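Toxin protein (Yersinia entomophaga, PDB 6AQK) is an RHS toxin whose C-terminal domain probably acts as an ADP-ribosyltransferase, transferring ADP-ribose from NAD+ to a target. Local coordinates at residues I48-A59 against I72-Q81. Sequence-based numbering, arbitrary orientation.
With PT (platinum (II) ion), chain D.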
# COMPACT_ATOMS: atom_id res chain seq x y z
N ILE A 48 10.96 6.24 -17.71
CA ILE A 48 9.80 5.92 -18.54
C ILE A 48 10.14 6.30 -19.98
O ILE A 48 10.16 7.46 -20.30
CB ILE A 48 8.52 6.65 -18.06
CG1 ILE A 48 8.22 6.20 -16.62
CG2 ILE A 48 7.35 6.39 -19.03
CD1 ILE A 48 7.19 7.02 -15.89
N ILE A 49 10.36 5.32 -20.84
CA ILE A 49 10.91 5.59 -22.19
C ILE A 49 9.81 5.99 -23.17
O ILE A 49 9.93 7.01 -23.84
CB ILE A 49 11.74 4.37 -22.68
CG1 ILE A 49 12.85 4.03 -21.66
CG2 ILE A 49 12.33 4.60 -24.07
CD1 ILE A 49 13.74 5.20 -21.23
N ASP A 50 8.72 5.25 -23.19
CA ASP A 50 7.56 5.55 -24.02
C ASP A 50 6.50 6.38 -23.25
O ASP A 50 5.47 5.83 -22.85
CB ASP A 50 6.96 4.23 -24.56
CG ASP A 50 5.93 4.44 -25.67
OD1 ASP A 50 5.54 5.60 -25.95
OD2 ASP A 50 5.51 3.40 -26.26
N MET A 51 6.78 7.70 -23.11
CA MET A 51 5.86 8.75 -22.54
C MET A 51 4.41 8.57 -23.04
O MET A 51 3.43 8.57 -22.28
CB MET A 51 6.36 10.19 -22.94
CG MET A 51 6.28 11.33 -21.89
SD MET A 51 7.23 12.92 -22.21
CE MET A 51 8.89 12.20 -22.13
N ASP A 52 4.26 8.39 -24.33
CA ASP A 52 2.93 8.50 -24.94
C ASP A 52 2.09 7.34 -24.56
O ASP A 52 0.89 7.46 -24.29
CB ASP A 52 3.05 8.52 -26.46
CG ASP A 52 4.19 9.37 -26.92
OD1 ASP A 52 4.05 10.61 -26.85
OD2 ASP A 52 5.25 8.78 -27.29
N ASN A 53 2.70 6.16 -24.59
CA ASN A 53 1.99 4.99 -24.18
C ASN A 53 1.68 5.05 -22.66
O ASN A 53 0.63 4.58 -22.25
CB ASN A 53 2.73 3.67 -24.50
CG ASN A 53 1.80 2.49 -24.37
OD1 ASN A 53 0.67 2.58 -24.85
ND2 ASN A 53 2.21 1.43 -23.63
N PHE A 54 2.64 5.53 -21.87
CA PHE A 54 2.42 5.62 -20.43
C PHE A 54 1.21 6.52 -20.15
O PHE A 54 0.25 6.17 -19.40
CB PHE A 54 3.67 6.11 -19.72
CG PHE A 54 3.49 6.17 -18.23
CD1 PHE A 54 3.70 5.05 -17.45
CD2 PHE A 54 2.99 7.32 -17.64
CE1 PHE A 54 3.47 5.10 -16.09
CE2 PHE A 54 2.71 7.35 -16.27
CZ PHE A 54 2.97 6.27 -15.52
N ILE A 55 1.23 7.69 -20.75
CA ILE A 55 0.18 8.66 -20.52
C ILE A 55 -1.16 8.10 -20.88
O ILE A 55 -2.13 8.26 -20.11
CB ILE A 55 0.51 10.00 -21.22
CG1 ILE A 55 1.65 10.69 -20.47
CG2 ILE A 55 -0.70 10.92 -21.23
CD1 ILE A 55 2.44 11.72 -21.27
N SER A 56 -1.22 7.41 -22.01
CA SER A 56 -2.45 6.81 -22.46
C SER A 56 -3.09 5.78 -21.46
O SER A 56 -4.28 5.84 -21.08
CB SER A 56 -2.22 6.18 -23.83
OG SER A 56 -3.42 5.56 -24.23
N LYS A 57 -2.23 4.90 -20.95
CA LYS A 57 -2.63 3.95 -19.94
C LYS A 57 -3.02 4.65 -18.64
O LYS A 57 -4.03 4.34 -18.03
CB LYS A 57 -1.43 3.02 -19.65
CG LYS A 57 -1.74 1.86 -18.70
CD LYS A 57 -2.97 1.07 -19.16
CE LYS A 57 -2.72 -0.41 -19.15
NZ LYS A 57 -3.81 -1.08 -19.90
N TRP A 58 -2.18 5.61 -18.23
CA TRP A 58 -2.45 6.37 -17.01
C TRP A 58 -3.84 7.03 -17.09
O TRP A 58 -4.65 6.93 -16.14
CB TRP A 58 -1.32 7.39 -16.82
CG TRP A 58 -1.43 8.23 -15.59
CD1 TRP A 58 -2.08 7.93 -14.41
CD2 TRP A 58 -0.85 9.50 -15.44
NE1 TRP A 58 -1.92 8.99 -13.52
CE2 TRP A 58 -1.16 9.96 -14.14
CE3 TRP A 58 -0.09 10.32 -16.28
CZ2 TRP A 58 -0.77 11.24 -13.69
CZ3 TRP A 58 0.28 11.54 -15.85
CH2 TRP A 58 -0.05 12.01 -14.55
N ALA A 59 -4.14 7.64 -18.24
CA ALA A 59 -5.45 8.33 -18.40
C ALA A 59 -6.61 7.35 -18.26
O ALA A 59 -7.63 7.61 -17.59
CB ALA A 59 -5.49 9.09 -19.74
N ILE A 72 -5.38 14.46 -17.14
CA ILE A 72 -4.12 13.76 -17.34
C ILE A 72 -3.55 14.20 -18.71
O ILE A 72 -4.25 14.17 -19.70
CB ILE A 72 -4.28 12.23 -17.16
CG1 ILE A 72 -4.24 11.88 -15.68
CG2 ILE A 72 -3.16 11.48 -17.90
CD1 ILE A 72 -4.64 10.47 -15.37
N SER A 73 -2.27 14.57 -18.72
CA SER A 73 -1.60 15.25 -19.82
C SER A 73 -0.10 15.19 -19.60
O SER A 73 0.35 14.77 -18.55
CB SER A 73 -2.02 16.74 -19.83
OG SER A 73 -1.52 17.37 -18.65
N HIS A 74 0.68 15.72 -20.55
CA HIS A 74 2.10 15.69 -20.43
C HIS A 74 2.51 16.55 -19.26
O HIS A 74 3.42 16.16 -18.52
CB HIS A 74 2.81 16.13 -21.73
CG HIS A 74 4.15 16.74 -21.51
ND1 HIS A 74 5.31 16.00 -21.45
CD2 HIS A 74 4.52 18.04 -21.32
CE1 HIS A 74 6.34 16.80 -21.23
NE2 HIS A 74 5.89 18.05 -21.16
N ASP A 75 1.86 17.70 -19.06
CA ASP A 75 2.13 18.58 -17.88
C ASP A 75 1.87 17.86 -16.54
O ASP A 75 2.62 18.02 -15.57
CB ASP A 75 1.27 19.86 -17.85
CG ASP A 75 1.57 20.81 -19.01
OD1 ASP A 75 2.69 20.75 -19.56
OD2 ASP A 75 0.68 21.60 -19.37
N LYS A 76 0.78 17.12 -16.48
CA LYS A 76 0.46 16.47 -15.25
C LYS A 76 1.48 15.33 -15.07
O LYS A 76 1.94 15.06 -13.93
CB LYS A 76 -0.99 16.04 -15.26
CG LYS A 76 -1.57 15.73 -13.91
CD LYS A 76 -1.72 16.98 -13.11
CE LYS A 76 -2.39 16.67 -11.79
NZ LYS A 76 -2.64 17.92 -11.02
N PHE A 77 1.91 14.74 -16.20
CA PHE A 77 2.92 13.68 -16.17
C PHE A 77 4.18 14.21 -15.51
O PHE A 77 4.76 13.57 -14.63
CB PHE A 77 3.25 13.13 -17.59
CG PHE A 77 4.37 12.12 -17.59
CD1 PHE A 77 4.12 10.80 -17.31
CD2 PHE A 77 5.67 12.51 -17.82
CE1 PHE A 77 5.16 9.86 -17.24
CE2 PHE A 77 6.72 11.60 -17.76
CZ PHE A 77 6.46 10.27 -17.47
N ILE A 78 4.63 15.37 -15.97
CA ILE A 78 5.86 15.96 -15.43
C ILE A 78 5.72 16.33 -13.97
O ILE A 78 6.65 16.09 -13.19
CB ILE A 78 6.35 17.16 -16.29
CG1 ILE A 78 6.74 16.67 -17.70
CG2 ILE A 78 7.56 17.83 -15.62
CD1 ILE A 78 7.92 15.69 -17.74
N GLU A 79 4.56 16.87 -13.59
CA GLU A 79 4.34 17.24 -12.21
C GLU A 79 4.43 16.02 -11.24
O GLU A 79 5.12 16.07 -10.18
CB GLU A 79 3.03 17.99 -12.10
CG GLU A 79 2.62 18.50 -10.71
CD GLU A 79 1.12 18.83 -10.66
OE1 GLU A 79 0.49 19.09 -11.69
OE2 GLU A 79 0.55 18.83 -9.56
N VAL A 80 3.72 14.95 -11.61
CA VAL A 80 3.63 13.75 -10.79
C VAL A 80 5.01 13.09 -10.68
O VAL A 80 5.46 12.76 -9.60
CB VAL A 80 2.52 12.82 -11.26
CG1 VAL A 80 2.65 11.45 -10.51
CG2 VAL A 80 1.14 13.48 -11.10
N GLN A 81 5.73 12.95 -11.81
CA GLN A 81 7.07 12.37 -11.81
C GLN A 81 8.05 13.14 -10.91
O GLN A 81 8.77 12.54 -10.11
CB GLN A 81 7.59 12.25 -13.28
CG GLN A 81 8.90 11.56 -13.42
CD GLN A 81 9.40 11.56 -14.84
OE1 GLN A 81 9.52 12.64 -15.43
NE2 GLN A 81 9.63 10.35 -15.42
PT PT D . 5.46 14.00 -22.73
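Phe77 and Trp58 interlock the two helices, and each ring leaves its own helix with CG opposite the backbone N (chi1 175° for Phe77). This sends the Phe77 ring into a hole formed by Met51, Phe54, Ile55 and Trp58, a knob-into-hole fit. Its CE1 lies 3.4 Å from Phe54 CD2, the two rings meeting obliquely, their planes at 71°. The methyl CD1 of Ile48 meets the rim of the Phe77 ring at CZ, 3.7 Å away, while also sitting over the centre of one Phe54 face. Met51 CG lies over a face of Phe77 toward the rim, and its sulfur makes an oblique Met-aromatic contact with the same ring. Trp58 reaches across, its benzo edge running up to the backbone of helix 74-81, with CZ3 3.4 Å from Phe77 CA. Ile72 CD1 lies above the five-membered ring of Trp58 in a CH-pi contact, 3.6 Å from its centroid and almost on the ring normal. Val80 CG2 touches Trp58 CZ2, and Ile72 CG2 packs on Ala59 CB. The axes of segments 51-59 and 74-81 are almost perpendicular (91°) and approach to 10.7 Å, so the two helices pack as a nearly orthogonal pair in the N-terminal helical part of the chain, away from the central mixed sheet. Helix 27-39 lines the same core: Phe33 meets Phe54 and Trp58 edge-to-face, and the buried indole NE1 donates to Tyr29 O. Both helices begin with a capped N-terminus, Ser73 OG accepting from Lys76 N and Asp50 OD1 from Asn53 N. On the more exposed side a platinum(II) ion, probably introduced for crystallography, is bound by Met51 SD at 2.1 Å and His74 ND1 at 2.4 Å.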